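Uridylate kinase (Archaeoglobus fulgidus, PDB 2IJ9) probably catalyses the reversible, ATP-dependent phosphorylation of UMP to UDP, a step of de novo CTP biosynthesis. Local coordinates at residues 193-198 against 214-219. The protein carries 1 engineered substitution. Residues are numbered along the deposited sequence.
Sequences IKTYVI and VGTVIA
Residues 195-198 and 216-218 run as antiparallel extended strands, their axes 4.8 Å apart at 164°. Thr195 pairs with Ile218 (CA to CA 4.9 Å) and Val197 with Thr216 (CA to CA 5.1 Å) as hydrogen-bonded pairs, flanking the non-hydrogen-bonded pair Tyr196-Val217. Each of these two pairs is joined by two reciprocal N-H...O hydrogen bonds: Thr195 N to Ile218 O and Ile218 N to Thr195 O, both 2.8 Å, then Val197 N to Thr216 O at 3.0 Å and Thr216 N to Val197 O at 3.1 Å. Gly215 enters the strand at phi 36°, psi -118°, where a CB would clash with Val197 O; Gly215 CA lies 3.4 Å from Val197 O. On one face Tyr196 (chi1 m, chi2 80°) turns one face of its ring to Val217, whose CG1 lies 4.2 Å from the ring centroid, 19° off the ring normal, in a CH-pi contact; Tyr196 CE2 also meets Val214 CG2 at 3.6 Å. Helix 202-209 packs on this side against Tyr196, Ile198 and Val214. The opposite face carries Thr195, Val197, Thr216 and Ile218. Thr195 OG1 (chi1 m) hydrogen-bonds back to Ile193 O at 2.9 Å, Thr216 OG1 is hydrogen-bonded to Val141 N and Tyr155 O, and Ile218 packs on helix 160-166. With strand 131-136 hydrogen-bonded along its other edge, strand 195-199 joins the parallel core to the antiparallel C-terminal strand, within the mixed, helix-flanked sheet of the amino acid kinase fold.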
# COMPACT_ATOMS: atom_id res chain seq x y z
N ILE B 193 -27.41 -22.00 11.26
CA ILE B 193 -27.70 -20.66 10.75
C ILE B 193 -27.44 -20.56 9.23
O ILE B 193 -26.35 -20.93 8.75
CB ILE B 193 -26.86 -19.59 11.50
CG1 ILE B 193 -27.19 -19.62 12.99
CG2 ILE B 193 -27.12 -18.19 10.96
CD1 ILE B 193 -26.41 -18.62 13.81
N LYS B 194 -28.45 -20.08 8.50
CA LYS B 194 -28.37 -19.93 7.05
C LYS B 194 -27.17 -19.09 6.64
O LYS B 194 -27.09 -17.89 6.95
CB LYS B 194 -29.65 -19.30 6.49
CG LYS B 194 -29.79 -19.39 4.97
CD LYS B 194 -30.49 -18.15 4.43
CE LYS B 194 -31.05 -18.35 3.02
NZ LYS B 194 -32.42 -18.96 3.02
N THR B 195 -26.23 -19.74 5.95
CA THR B 195 -24.97 -19.12 5.55
C THR B 195 -24.89 -18.86 4.04
O THR B 195 -25.55 -19.52 3.24
CB THR B 195 -23.77 -19.97 6.06
OG1 THR B 195 -23.85 -20.06 7.49
CG2 THR B 195 -22.43 -19.33 5.70
N TYR B 196 -24.12 -17.85 3.68
CA TYR B 196 -23.77 -17.57 2.30
C TYR B 196 -22.25 -17.57 2.20
O TYR B 196 -21.55 -17.17 3.14
CB TYR B 196 -24.33 -16.22 1.88
CG TYR B 196 -25.79 -16.25 1.54
CD1 TYR B 196 -26.77 -16.24 2.53
CD2 TYR B 196 -26.21 -16.30 0.21
CE1 TYR B 196 -28.11 -16.26 2.21
CE2 TYR B 196 -27.55 -16.32 -0.12
CZ TYR B 196 -28.50 -16.31 0.88
OH TYR B 196 -29.84 -16.33 0.55
N VAL B 197 -21.74 -18.05 1.07
CA VAL B 197 -20.33 -17.93 0.74
C VAL B 197 -20.25 -17.25 -0.62
O VAL B 197 -20.66 -17.83 -1.63
CB VAL B 197 -19.65 -19.32 0.70
CG1 VAL B 197 -18.24 -19.20 0.12
CG2 VAL B 197 -19.62 -19.91 2.11
N ILE B 198 -19.77 -16.01 -0.66
CA ILE B 198 -19.96 -15.21 -1.86
C ILE B 198 -18.75 -14.37 -2.27
O ILE B 198 -17.86 -14.12 -1.46
CB ILE B 198 -21.22 -14.32 -1.76
CG1 ILE B 198 -21.09 -13.34 -0.58
CG2 ILE B 198 -22.48 -15.19 -1.67
CD1 ILE B 198 -22.01 -12.13 -0.68
N VAL B 214 -27.14 -16.41 -4.58
CA VAL B 214 -25.76 -15.94 -4.74
C VAL B 214 -24.82 -17.01 -4.19
O VAL B 214 -25.17 -17.78 -3.29
CB VAL B 214 -25.48 -14.55 -4.08
CG1 VAL B 214 -25.68 -13.44 -5.08
CG2 VAL B 214 -26.38 -14.33 -2.89
N GLY B 215 -23.63 -17.05 -4.78
CA GLY B 215 -22.60 -18.00 -4.43
C GLY B 215 -23.07 -19.38 -4.04
O GLY B 215 -23.70 -20.09 -4.82
N THR B 216 -22.77 -19.73 -2.81
CA THR B 216 -23.16 -21.01 -2.26
C THR B 216 -24.02 -20.72 -1.04
O THR B 216 -23.55 -20.12 -0.06
CB THR B 216 -21.91 -21.81 -1.84
OG1 THR B 216 -21.11 -22.07 -3.01
CG2 THR B 216 -22.31 -23.13 -1.14
N VAL B 217 -25.29 -21.11 -1.11
CA VAL B 217 -26.17 -20.99 0.05
C VAL B 217 -26.01 -22.27 0.87
O VAL B 217 -25.85 -23.35 0.32
CB VAL B 217 -27.64 -20.75 -0.33
CG1 VAL B 217 -28.42 -20.26 0.88
CG2 VAL B 217 -27.74 -19.75 -1.49
N ILE B 218 -25.98 -22.12 2.19
CA ILE B 218 -25.84 -23.27 3.08
C ILE B 218 -26.93 -23.18 4.15
O ILE B 218 -27.02 -22.17 4.86
CB ILE B 218 -24.42 -23.37 3.69
CG1 ILE B 218 -23.36 -23.17 2.60
CG2 ILE B 218 -24.23 -24.70 4.44
CD1 ILE B 218 -21.99 -23.68 2.94
N ALA B 219 -27.77 -24.22 4.23
CA ALA B 219 -28.90 -24.26 5.18
C ALA B 219 -29.32 -25.69 5.55
O ALA B 219 -29.10 -26.63 4.79
CB ALA B 219 -30.10 -23.48 4.63